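Local coordinates for protein 2-hydroxyisobutanoyl-CoA mutase large subunit (PDB 4R3U) that isomerises 2-hydroxyisobutyryl-CoA and (S)-3-hydroxybutyryl-CoA together with its small cobalamin-binding partner subunit, with very low activity on the (R) isomer, at residues S182-L187 against P541-L546; Y224-S229 against G445-I450; F300-D305 against L366-G371. All coordinates share one frame; numbering follows the deposited sequence.

How the contacts relate
All three contacts are buried, but they lie at different depths. Contact 3 is centred about 12 Å from the centre of the chain, where a barrel strand meets a helix. Contacts 1 and 2 are centred about 22 and 20 Å out and join helices to helices. Helix 226-243 ties these two together: it supplies one segment of contact 2, and Trp184 of contact 1 rests on it. They touch where Trp184 CH2 lies 4.1 Å from Tyr224 OH. Contact 3 is on the opposite side of the chain's centre. The chemistry differs too: contact 1 has one weak indole bond, contact 2 purely apolar isoleucine packing, contact 3 serines and a bridging water.

Contact 1: residues S182-L187 against P541-L546; sequences SAWILL and PLTIEL
Segments 182-187 and 541-546 come closest at Ile185 and Thr543, whose CA atoms are 6.5 Å apart. They belong to helix 183-196 and helix 540-549, apart from Ser182 just before the first helix. Thr543 points at the other helix and carries the contact from its side. Trp184 meets it with the pyrrole edge of the indole. The donor is Trp184 NE1, 3.0 Å from Thr543 OG1, near the ring plane. The bond is weak, since the N-H...O angle is only 128°. The hydroxyl's firmer bond is to Leu539 O, one turn back. Thr543 chi1 of -47° keeps OG1 beside the backbone N and leaves CG2 anti to it, which sends that methyl toward both facing residues. There Thr543 CG2 lies 3.5 Å from Trp184 NE1 and 4.0 Å from Ile185 CG1. Ile185 CG1 also sits 3.7 Å above the centre of the indole, covering one face. Further out, the ring packs on Ile232 and Ile236 of helix 226-243 and on Ile556 and Leu560 of helix 553-564. With a leucine here, Thr543 OG1 would probably lose its indole partner, and a gap would open among these helices. The arrangement is helix-to-helix packing in a TIM-barrel mutase: a helix following parallel strand 175-178 is met by a helix from near the end of the chain.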
ATOM      1  N   SER A 182     -23.621   1.427 -27.465  1.00 25.34           N
ATOM      2  CA  SER A 182     -24.947   0.828 -27.280  1.00 26.91           C
ATOM      3  C   SER A 182     -25.481   1.113 -25.854  1.00 34.02           C
ATOM      4  O   SER A 182     -26.392   0.422 -25.374  1.00 35.26           O
ATOM      5  CB  SER A 182     -24.902  -0.668 -27.566  1.00 29.57           C
ATOM      6  OG  SER A 182     -23.932  -1.299 -26.745  1.00 37.25           O
ATOM      7  N   ALA A 183     -24.934   2.171 -25.203  1.00 29.83           N
ATOM      8  CA  ALA A 183     -25.335   2.606 -23.869  1.00 29.48           C
ATOM      9  C   ALA A 183     -26.813   2.949 -23.768  1.00 35.55           C
ATOM     10  O   ALA A 183     -27.429   2.647 -22.733  1.00 35.98           O
ATOM     11  CB  ALA A 183     -24.505   3.798 -23.427  1.00 29.46           C
ATOM     12  N   TRP A 184     -27.386   3.592 -24.824  1.00 31.66           N
ATOM     13  CA  TRP A 184     -28.785   4.013 -24.804  1.00 32.30           C
ATOM     14  C   TRP A 184     -29.754   2.842 -24.707  1.00 34.16           C
ATOM     15  O   TRP A 184     -30.772   2.946 -24.014  1.00 34.87           O
ATOM     16  CB  TRP A 184     -29.100   5.008 -25.932  1.00 32.92           C
ATOM     17  CG  TRP A 184     -29.749   4.461 -27.180  1.00 35.43           C
ATOM     18  CD1 TRP A 184     -31.071   4.541 -27.516  1.00 39.62           C
ATOM     19  CD2 TRP A 184     -29.089   3.835 -28.290  1.00 35.30           C
ATOM     20  NE1 TRP A 184     -31.278   4.004 -28.768  1.00 39.81           N
ATOM     21  CE2 TRP A 184     -30.078   3.555 -29.265  1.00 41.16           C
ATOM     22  CE3 TRP A 184     -27.757   3.459 -28.553  1.00 35.56           C
ATOM     23  CZ2 TRP A 184     -29.770   2.939 -30.495  1.00 40.80           C
ATOM     24  CZ3 TRP A 184     -27.461   2.817 -29.753  1.00 37.03           C
ATOM     25  CH2 TRP A 184     -28.452   2.583 -30.716  1.00 39.05           C
ATOM     26  N   ILE A 185     -29.403   1.718 -25.364  1.00 28.97           N
ATOM     27  CA  ILE A 185     -30.171   0.465 -25.375  1.00 28.80           C
ATOM     28  C   ILE A 185     -30.172  -0.127 -23.951  1.00 33.01           C
ATOM     29  O   ILE A 185     -31.222  -0.490 -23.438  1.00 34.32           O
ATOM     30  CB  ILE A 185     -29.614  -0.505 -26.470  1.00 30.46           C
ATOM     31  CG1 ILE A 185     -29.959   0.019 -27.871  1.00 30.57           C
ATOM     32  CG2 ILE A 185     -30.100  -1.956 -26.263  1.00 30.13           C
ATOM     33  CD1 ILE A 185     -29.173  -0.532 -28.906  1.00 30.97           C
ATOM     34  N   LEU A 186     -29.007  -0.163 -23.304  1.00 29.75           N
ATOM     35  CA  LEU A 186     -28.900  -0.653 -21.929  1.00 28.88           C
ATOM     36  C   LEU A 186     -29.598   0.230 -20.914  1.00 33.99           C
ATOM     37  O   LEU A 186     -30.212  -0.299 -19.989  1.00 35.70           O
ATOM     38  CB  LEU A 186     -27.459  -0.983 -21.553  1.00 26.77           C
ATOM     39  CG  LEU A 186     -27.151  -2.443 -21.734  1.00 28.85           C
ATOM     40  CD1 LEU A 186     -26.965  -2.796 -23.172  1.00 28.90           C
ATOM     41  CD2 LEU A 186     -25.958  -2.808 -21.011  1.00 30.49           C
ATOM     42  N   LEU A 187     -29.585   1.565 -21.139  1.00 29.73           N
ATOM     43  CA  LEU A 187     -30.320   2.507 -20.304  1.00 30.57           C
ATOM     44  C   LEU A 187     -31.850   2.308 -20.485  1.00 37.55           C
ATOM     45  O   LEU A 187     -32.600   2.371 -19.506  1.00 39.69           O
ATOM     46  CB  LEU A 187     -29.906   3.967 -20.596  1.00 30.27           C
ATOM     47  CG  LEU A 187     -30.622   5.064 -19.777  1.00 34.65           C
ATOM     48  CD1 LEU A 187     -30.485   4.858 -18.242  1.00 32.90           C
ATOM     49  CD2 LEU A 187     -30.197   6.438 -20.221  1.00 34.63           C
ATOM     50  N   PRO A 541     -37.404   7.425 -25.411  1.00 38.51           N
ATOM     51  CA  PRO A 541     -38.756   6.857 -25.213  1.00 38.86           C
ATOM     52  C   PRO A 541     -39.110   5.625 -26.041  1.00 42.14           C
ATOM     53  O   PRO A 541     -39.648   4.661 -25.492  1.00 42.45           O
ATOM     54  CB  PRO A 541     -39.682   8.034 -25.519  1.00 41.45           C
ATOM     55  CG  PRO A 541     -38.876   9.220 -25.258  1.00 45.12           C
ATOM     56  CD  PRO A 541     -37.481   8.886 -25.643  1.00 39.50           C
ATOM     57  N   LEU A 542     -38.805   5.656 -27.350  1.00 37.32           N
ATOM     58  CA  LEU A 542     -39.105   4.556 -28.263  1.00 36.64           C
ATOM     59  C   LEU A 542     -38.217   3.343 -28.077  1.00 40.05           C
ATOM     60  O   LEU A 542     -38.701   2.237 -28.295  1.00 39.76           O
ATOM     61  CB  LEU A 542     -39.138   5.034 -29.726  1.00 36.43           C
ATOM     62  CG  LEU A 542     -39.818   4.156 -30.762  1.00 39.10           C
ATOM     63  CD1 LEU A 542     -41.182   3.695 -30.306  1.00 38.68           C
ATOM     64  CD2 LEU A 542     -39.947   4.900 -32.027  1.00 41.22           C
ATOM     65  N   THR A 543     -36.930   3.539 -27.688  1.00 36.08           N
ATOM     66  CA  THR A 543     -35.995   2.444 -27.405  1.00 34.52           C
ATOM     67  C   THR A 543     -36.502   1.696 -26.139  1.00 42.77           C
ATOM     68  O   THR A 543     -36.394   0.464 -26.087  1.00 43.98           O
ATOM     69  CB  THR A 543     -34.545   2.934 -27.262  1.00 35.91           C
ATOM     70  OG1 THR A 543     -34.216   3.823 -28.322  1.00 32.95           O
ATOM     71  CG2 THR A 543     -33.537   1.787 -27.250  1.00 32.98           C
ATOM     72  N   ILE A 544     -37.092   2.433 -25.152  1.00 39.82           N
ATOM     73  CA  ILE A 544     -37.709   1.841 -23.950  1.00 38.88           C
ATOM     74  C   ILE A 544     -38.886   0.927 -24.386  1.00 42.44           C
ATOM     75  O   ILE A 544     -38.957  -0.218 -23.933  1.00 42.36           O
ATOM     76  CB  ILE A 544     -38.101   2.879 -22.832  1.00 41.93           C
ATOM     77  CG1 ILE A 544     -36.875   3.683 -22.341  1.00 40.52           C
ATOM     78  CG2 ILE A 544     -38.763   2.186 -21.627  1.00 42.99           C
ATOM     79  CD1 ILE A 544     -37.206   5.033 -21.690  1.00 33.94           C
ATOM     80  N   GLU A 545     -39.744   1.393 -25.321  1.00 38.59           N
ATOM     81  CA  GLU A 545     -40.860   0.588 -25.829  1.00 39.13           C
ATOM     82  C   GLU A 545     -40.401  -0.642 -26.612  1.00 42.07           C
ATOM     83  O   GLU A 545     -40.953  -1.737 -26.445  1.00 43.07           O
ATOM     84  CB  GLU A 545     -41.838   1.441 -26.634  1.00 42.58           C
ATOM     85  CG  GLU A 545     -42.742   2.306 -25.762  1.00 57.91           C
ATOM     86  CD  GLU A 545     -43.441   1.577 -24.625  1.00 84.04           C
ATOM     87  OE1 GLU A 545     -44.193   0.619 -24.916  1.00 85.62           O
ATOM     88  OE2 GLU A 545     -43.182   1.917 -23.444  1.00 72.66           O
ATOM     89  N   LEU A 546     -39.333  -0.473 -27.390  1.00 36.32           N
ATOM     90  CA  LEU A 546     -38.727  -1.531 -28.187  1.00 35.58           C
ATOM     91  C   LEU A 546     -38.205  -2.695 -27.343  1.00 39.65           C
ATOM     92  O   LEU A 546     -38.638  -3.831 -27.553  1.00 41.06           O
ATOM     93  CB  LEU A 546     -37.609  -0.963 -29.072  1.00 34.13           C
ATOM     94  CG  LEU A 546     -38.046  -0.385 -30.425  1.00 38.23           C
ATOM     95  CD1 LEU A 546     -36.974   0.538 -30.980  1.00 36.68           C
ATOM     96  CD2 LEU A 546     -38.393  -1.499 -31.418  1.00 37.71           C
TER

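Contact 2: residues Y224-S229 against G445-I450; sequences YPIAPS and GTIKLI
Ile226, Ile447 and Ile450 meet in one shared shape: CG2 anti to the backbone N and CG1 beside it, with chi1 of -48° at Ile226. At Ile226 this splits the two methyls between neighbours, CG2 going to Ile447 and CD1 to Ile450. The motif is apolar helix-to-helix packing. It joins the first turn of helix 226-243, one of the helices of this TIM-barrel protein, to the short helix 446-451. Ile226 points at the other helix, and Ile447 and Ile450, one turn apart, point back. The CA atoms of Ile226 and Ile447 are 7.6 Å apart. The Ile226 and Ile447 side chains run alongside each other head to tail, while Ile450 meets Ile226 at a slant. The terminal methyl Ile226 CD1 reaches Ile450 CG2 at 3.7 Å. Tyr216 of helix 213-219 lies against both of these isoleucines. Behind the contact, Ser229 OG gives a 3.0 Å hydrogen bond to Pro225 O, from above the carbonyl plane, within the first turn; the same hydroxyl also bonds Tyr216 OH. Ile226 CG2 is 3.8 Å from Ile447 CG2 and has both CG1 and CD1 of that residue at 4.0 Å.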
ATOM      1  N   TYR A 224     -21.551   3.870 -35.135  1.00 28.29           N
ATOM      2  CA  TYR A 224     -21.897   4.900 -36.110  1.00 28.44           C
ATOM      3  C   TYR A 224     -20.848   5.985 -36.198  1.00 34.72           C
ATOM      4  O   TYR A 224     -20.029   6.106 -35.273  1.00 35.25           O
ATOM      5  CB  TYR A 224     -23.245   5.543 -35.693  1.00 28.09           C
ATOM      6  CG  TYR A 224     -24.300   4.513 -35.354  1.00 26.00           C
ATOM      7  CD1 TYR A 224     -24.852   3.697 -36.348  1.00 27.02           C
ATOM      8  CD2 TYR A 224     -24.696   4.298 -34.030  1.00 23.89           C
ATOM      9  CE1 TYR A 224     -25.795   2.721 -36.039  1.00 26.67           C
ATOM     10  CE2 TYR A 224     -25.642   3.322 -33.710  1.00 24.03           C
ATOM     11  CZ  TYR A 224     -26.194   2.543 -34.723  1.00 33.29           C
ATOM     12  OH  TYR A 224     -27.126   1.579 -34.436  1.00 34.51           O
ATOM     13  N   PRO A 225     -20.918   6.843 -37.248  1.00 32.08           N
ATOM     14  CA  PRO A 225     -19.994   7.989 -37.323  1.00 32.52           C
ATOM     15  C   PRO A 225     -20.176   8.932 -36.121  1.00 36.91           C
ATOM     16  O   PRO A 225     -21.206   8.877 -35.432  1.00 38.25           O
ATOM     17  CB  PRO A 225     -20.406   8.678 -38.641  1.00 36.00           C
ATOM     18  CG  PRO A 225     -21.179   7.662 -39.415  1.00 39.37           C
ATOM     19  CD  PRO A 225     -21.866   6.846 -38.388  1.00 34.24           C
ATOM     20  N   ILE A 226     -19.176   9.775 -35.858  1.00 31.88           N
ATOM     21  CA  ILE A 226     -19.115  10.710 -34.722  1.00 30.41           C
ATOM     22  C   ILE A 226     -20.411  11.493 -34.447  1.00 37.16           C
ATOM     23  O   ILE A 226     -20.930  11.413 -33.326  1.00 38.43           O
ATOM     24  CB  ILE A 226     -17.873  11.637 -34.821  1.00 32.78           C
ATOM     25  CG1 ILE A 226     -16.582  10.827 -35.131  1.00 31.24           C
ATOM     26  CG2 ILE A 226     -17.738  12.466 -33.545  1.00 35.50           C
ATOM     27  CD1 ILE A 226     -15.361  11.608 -35.288  1.00 34.48           C
ATOM     28  N   ALA A 227     -20.933  12.226 -35.463  1.00 32.30           N
ATOM     29  CA  ALA A 227     -22.132  13.066 -35.349  1.00 31.83           C
ATOM     30  C   ALA A 227     -23.390  12.361 -34.800  1.00 35.83           C
ATOM     31  O   ALA A 227     -23.864  12.795 -33.742  1.00 36.15           O
ATOM     32  CB  ALA A 227     -22.416  13.795 -36.652  1.00 33.10           C
ATOM     33  N   PRO A 228     -23.927  11.268 -35.432  1.00 31.21           N
ATOM     34  CA  PRO A 228     -25.106  10.606 -34.847  1.00 30.22           C
ATOM     35  C   PRO A 228     -24.840  10.003 -33.476  1.00 33.60           C
ATOM     36  O   PRO A 228     -25.750   9.969 -32.648  1.00 34.36           O
ATOM     37  CB  PRO A 228     -25.471   9.542 -35.882  1.00 31.94           C
ATOM     38  CG  PRO A 228     -24.286   9.338 -36.701  1.00 34.93           C
ATOM     39  CD  PRO A 228     -23.538  10.622 -36.711  1.00 31.10           C
ATOM     40  N   SER A 229     -23.596   9.568 -33.225  1.00 29.52           N
ATOM     41  CA  SER A 229     -23.169   8.964 -31.960  1.00 27.93           C
ATOM     42  C   SER A 229     -23.149   9.963 -30.785  1.00 35.72           C
ATOM     43  O   SER A 229     -23.366   9.566 -29.626  1.00 35.02           O
ATOM     44  CB  SER A 229     -21.799   8.333 -32.111  1.00 26.92           C
ATOM     45  OG  SER A 229     -21.857   7.274 -33.041  1.00 29.58           O
ATOM     46  N   GLY A 445     -11.535  22.556 -32.539  1.00 43.86           N
ATOM     47  CA  GLY A 445     -12.418  21.723 -31.732  1.00 41.30           C
ATOM     48  C   GLY A 445     -12.052  20.257 -31.678  1.00 41.19           C
ATOM     49  O   GLY A 445     -11.222  19.771 -32.450  1.00 40.10           O
ATOM     50  N   THR A 446     -12.723  19.553 -30.769  1.00 36.14           N
ATOM     51  CA  THR A 446     -12.526  18.154 -30.436  1.00 34.86           C
ATOM     52  C   THR A 446     -12.773  17.260 -31.614  1.00 40.13           C
ATOM     53  O   THR A 446     -11.863  16.537 -32.003  1.00 40.85           O
ATOM     54  CB  THR A 446     -13.342  17.810 -29.181  1.00 35.53           C
ATOM     55  OG1 THR A 446     -12.883  18.603 -28.093  1.00 33.36           O
ATOM     56  CG2 THR A 446     -13.290  16.374 -28.818  1.00 29.45           C
ATOM     57  N   ILE A 447     -13.994  17.304 -32.180  1.00 37.33           N
ATOM     58  CA  ILE A 447     -14.424  16.475 -33.312  1.00 36.54           C
ATOM     59  C   ILE A 447     -13.483  16.538 -34.496  1.00 41.21           C
ATOM     60  O   ILE A 447     -13.055  15.482 -34.966  1.00 41.63           O
ATOM     61  CB  ILE A 447     -15.936  16.598 -33.640  1.00 39.51           C
ATOM     62  CG1 ILE A 447     -16.758  16.135 -32.411  1.00 38.73           C
ATOM     63  CG2 ILE A 447     -16.299  15.772 -34.890  1.00 39.04           C
ATOM     64  CD1 ILE A 447     -18.198  16.256 -32.526  1.00 43.68           C
ATOM     65  N   LYS A 448     -13.073  17.752 -34.900  1.00 38.75           N
ATOM     66  CA  LYS A 448     -12.128  17.952 -36.009  1.00 39.45           C
ATOM     67  C   LYS A 448     -10.761  17.317 -35.733  1.00 42.27           C
ATOM     68  O   LYS A 448     -10.214  16.651 -36.612  1.00 42.60           O
ATOM     69  CB  LYS A 448     -11.971  19.444 -36.374  1.00 43.55           C
ATOM     70  CG  LYS A 448     -13.276  20.152 -36.766  1.00 70.08           C
ATOM     71  CD  LYS A 448     -14.088  19.570 -37.978  1.00 77.60           C
ATOM     72  CE  LYS A 448     -15.388  18.836 -37.607  1.00 74.48           C
ATOM     73  NZ  LYS A 448     -16.254  19.541 -36.595  1.00 69.55           N
ATOM     74  N   LEU A 449     -10.248  17.485 -34.497  1.00 37.07           N
ATOM     75  CA  LEU A 449      -8.974  16.933 -34.042  1.00 35.53           C
ATOM     76  C   LEU A 449      -9.030  15.421 -33.914  1.00 36.69           C
ATOM     77  O   LEU A 449      -8.010  14.769 -34.136  1.00 37.23           O
ATOM     78  CB  LEU A 449      -8.528  17.601 -32.732  1.00 35.50           C
ATOM     79  CG  LEU A 449      -7.588  18.818 -32.817  1.00 40.69           C
ATOM     80  CD1 LEU A 449      -7.904  19.696 -34.003  1.00 42.12           C
ATOM     81  CD2 LEU A 449      -7.653  19.637 -31.544  1.00 39.76           C
ATOM     82  N   ILE A 450     -10.216  14.861 -33.586  1.00 31.79           N
ATOM     83  CA  ILE A 450     -10.466  13.414 -33.525  1.00 31.27           C
ATOM     84  C   ILE A 450     -10.424  12.915 -34.966  1.00 39.03           C
ATOM     85  O   ILE A 450      -9.756  11.921 -35.246  1.00 39.24           O
ATOM     86  CB  ILE A 450     -11.809  13.059 -32.798  1.00 32.92           C
ATOM     87  CG1 ILE A 450     -11.678  13.223 -31.260  1.00 31.67           C
ATOM     88  CG2 ILE A 450     -12.302  11.656 -33.169  1.00 30.62           C
ATOM     89  CD1 ILE A 450     -13.006  13.058 -30.439  1.00 35.23           C
TER

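Contact 3: residues F300-D305 against L366-G371; sequences FVSQGD and LSAVLG
Strand 298-302 of the parallel TIM-barrel sheet ends against helix 357-370, the helix that links strand 340-344 to strand 375-377. Ser302, the last residue of the strand, meets Ser367 and Ala368. The CA atoms of Ser302 and Ala368 are 5.8 Å apart, and the residues that meet are small: two serines and an alanine. Ser302 OG is anti to its own backbone N (chi1 179°), which carries it to the helix backbone. There it sits 3.3 Å from Ser367 CB and 3.7 Å from Ala368 N, and the latter pair does not count as a hydrogen bond. Its hydrogen bond goes to Gln364 O, one turn before Ala368 in the same helix. The buried hydroxyl is therefore satisfied by the helix it touches. The CB atoms of Ser302 and Ala368 are 4.3 Å apart.

A water adds a second link just past the strand. It donates to Gln303 O at 2.6 Å and to Ser367 OG at 3.1 Å. Ser367 OG also bonds to Phe306 O, so this hydroxyl is bonded both to the water and to the backbone at the start of helix 306-327. Within the turn, Gly304 N gives a straight 3.0 Å bond to Gln303 OE1 (N-H...O angle 179°), from above the amide carbonyl plane.

Beyond the contact, Leu366 packs on Phe306, and Leu370 on Phe307, of a second copy of this subunit. The side chain of Ser302 is about 12 Å from the bound 5'-deoxyadenosine. The crossover helix between strands 340-344 and 375-377 thus packs on the end of the neighbouring strand 298-302, as in the helix layer around a TIM barrel.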
ATOM      1  N   PHE A 300     -11.640   8.592 -13.927  1.00 18.51           N
ATOM      2  CA  PHE A 300     -10.180   8.745 -14.054  1.00 18.03           C
ATOM      3  C   PHE A 300      -9.403   7.554 -13.490  1.00 17.77           C
ATOM      4  O   PHE A 300      -9.915   6.805 -12.669  1.00 16.84           O
ATOM      5  CB  PHE A 300      -9.717  10.067 -13.403  1.00 19.74           C
ATOM      6  CG  PHE A 300     -10.303  11.281 -14.085  1.00 23.26           C
ATOM      7  CD1 PHE A 300      -9.922  11.626 -15.386  1.00 25.14           C
ATOM      8  CD2 PHE A 300     -11.271  12.060 -13.448  1.00 25.03           C
ATOM      9  CE1 PHE A 300     -10.490  12.729 -16.027  1.00 26.53           C
ATOM     10  CE2 PHE A 300     -11.824  13.169 -14.085  1.00 27.89           C
ATOM     11  CZ  PHE A 300     -11.444  13.491 -15.375  1.00 26.29           C
ATOM     12  N   VAL A 301      -8.171   7.397 -13.932  1.00 15.10           N
ATOM     13  CA  VAL A 301      -7.264   6.375 -13.417  1.00 15.77           C
ATOM     14  C   VAL A 301      -6.548   6.968 -12.179  1.00 22.39           C
ATOM     15  O   VAL A 301      -6.458   8.200 -12.031  1.00 23.60           O
ATOM     16  CB  VAL A 301      -6.207   5.942 -14.514  1.00 16.53           C
ATOM     17  CG1 VAL A 301      -5.208   7.061 -14.817  1.00 15.85           C
ATOM     18  CG2 VAL A 301      -5.481   4.669 -14.130  1.00 14.79           C
ATOM     19  N   SER A 302      -6.003   6.090 -11.338  1.00 19.84           N
ATOM     20  CA  SER A 302      -5.099   6.452 -10.266  1.00 18.71           C
ATOM     21  C   SER A 302      -3.838   5.716 -10.667  1.00 21.15           C
ATOM     22  O   SER A 302      -3.742   4.484 -10.525  1.00 20.65           O
ATOM     23  CB  SER A 302      -5.592   5.978  -8.911  1.00 21.01           C
ATOM     24  OG  SER A 302      -4.622   6.369  -7.955  1.00 27.75           O
ATOM     25  N   GLN A 303      -2.924   6.456 -11.311  1.00 18.43           N
ATOM     26  CA  GLN A 303      -1.662   5.929 -11.810  1.00 17.68           C
ATOM     27  C   GLN A 303      -0.620   5.844 -10.718  1.00 19.03           C
ATOM     28  O   GLN A 303      -0.913   6.147  -9.534  1.00 16.69           O
ATOM     29  CB  GLN A 303      -1.153   6.693 -13.049  1.00 19.04           C
ATOM     30  CG  GLN A 303      -1.317   5.939 -14.359  1.00 18.79           C
ATOM     31  CD  GLN A 303      -0.175   4.985 -14.714  1.00 32.42           C
ATOM     32  OE1 GLN A 303       0.938   4.987 -14.145  1.00 25.22           O
ATOM     33  NE2 GLN A 303      -0.426   4.159 -15.709  1.00 24.57           N
ATOM     34  N   GLY A 304       0.581   5.385 -11.143  1.00 15.12           N
ATOM     35  CA  GLY A 304       1.714   5.087 -10.297  1.00 13.33           C
ATOM     36  C   GLY A 304       2.389   6.232  -9.628  1.00 17.26           C
ATOM     37  O   GLY A 304       3.023   5.987  -8.611  1.00 20.19           O
ATOM     38  N   ASP A 305       2.365   7.465 -10.200  1.00 15.03           N
ATOM     39  CA  ASP A 305       3.067   8.568  -9.518  1.00 15.41           C
ATOM     40  C   ASP A 305       2.154   9.091  -8.429  1.00 20.49           C
ATOM     41  O   ASP A 305       1.203   9.854  -8.693  1.00 22.13           O
ATOM     42  CB  ASP A 305       3.549   9.681 -10.462  1.00 16.73           C
ATOM     43  CG  ASP A 305       4.650  10.566  -9.880  1.00 27.34           C
ATOM     44  OD1 ASP A 305       4.438  11.147  -8.772  1.00 29.63           O
ATOM     45  OD2 ASP A 305       5.710  10.717 -10.546  1.00 27.90           O
ATOM     46  N   LEU A 366      -4.850   4.520  -2.368  1.00 17.79           N
ATOM     47  CA  LEU A 366      -4.595   5.627  -1.448  1.00 17.48           C
ATOM     48  C   LEU A 366      -4.581   6.989  -2.161  1.00 21.31           C
ATOM     49  O   LEU A 366      -5.177   7.933  -1.646  1.00 21.49           O
ATOM     50  CB  LEU A 366      -3.324   5.401  -0.601  1.00 17.42           C
ATOM     51  CG  LEU A 366      -3.030   6.483   0.484  1.00 20.68           C
ATOM     52  CD1 LEU A 366      -4.212   6.620   1.498  1.00 20.79           C
ATOM     53  CD2 LEU A 366      -1.720   6.222   1.167  1.00 19.54           C
ATOM     54  N   SER A 367      -3.933   7.080  -3.340  1.00 19.63           N
ATOM     55  CA  SER A 367      -3.900   8.280  -4.191  1.00 19.74           C
ATOM     56  C   SER A 367      -5.346   8.695  -4.563  1.00 23.84           C
ATOM     57  O   SER A 367      -5.663   9.877  -4.552  1.00 26.28           O
ATOM     58  CB  SER A 367      -3.116   8.004  -5.474  1.00 21.95           C
ATOM     59  OG  SER A 367      -1.739   8.317  -5.387  1.00 33.22           O
ATOM     60  N   ALA A 368      -6.216   7.727  -4.865  1.00 20.02           N
ATOM     61  CA  ALA A 368      -7.618   7.991  -5.216  1.00 21.03           C
ATOM     62  C   ALA A 368      -8.411   8.599  -4.044  1.00 24.82           C
ATOM     63  O   ALA A 368      -9.198   9.533  -4.245  1.00 24.47           O
ATOM     64  CB  ALA A 368      -8.285   6.707  -5.696  1.00 21.47           C
ATOM     65  N   VAL A 369      -8.162   8.080  -2.825  1.00 22.43           N
ATOM     66  CA  VAL A 369      -8.794   8.489  -1.561  1.00 22.43           C
ATOM     67  C   VAL A 369      -8.307   9.899  -1.174  1.00 26.96           C
ATOM     68  O   VAL A 369      -9.113  10.754  -0.804  1.00 27.05           O
ATOM     69  CB  VAL A 369      -8.509   7.419  -0.465  1.00 24.75           C
ATOM     70  CG1 VAL A 369      -8.968   7.881   0.916  1.00 25.44           C
ATOM     71  CG2 VAL A 369      -9.166   6.096  -0.825  1.00 23.84           C
ATOM     72  N   LEU A 370      -6.986  10.142  -1.289  1.00 23.45           N
ATOM     73  CA  LEU A 370      -6.360  11.427  -0.992  1.00 22.58           C
ATOM     74  C   LEU A 370      -6.773  12.439  -2.071  1.00 27.93           C
ATOM     75  O   LEU A 370      -6.846  13.644  -1.792  1.00 28.74           O
ATOM     76  CB  LEU A 370      -4.820  11.279  -0.906  1.00 21.39           C
ATOM     77  CG  LEU A 370      -4.236  10.382   0.196  1.00 24.10           C
ATOM     78  CD1 LEU A 370      -2.753  10.579   0.297  1.00 24.00           C
ATOM     79  CD2 LEU A 370      -4.888  10.619   1.585  1.00 21.21           C
ATOM     80  N   GLY A 371      -7.066  11.917  -3.269  1.00 23.48           N
ATOM     81  CA  GLY A 371      -7.565  12.647  -4.433  1.00 23.10           C
ATOM     82  C   GLY A 371      -9.048  12.979  -4.391  1.00 28.21           C
ATOM     83  O   GLY A 371      -9.517  13.785  -5.203  1.00 30.03           O
TER
HETATM   84  O   HOH W   1      -0.457   6.017  -6.990  1.00 20.52           O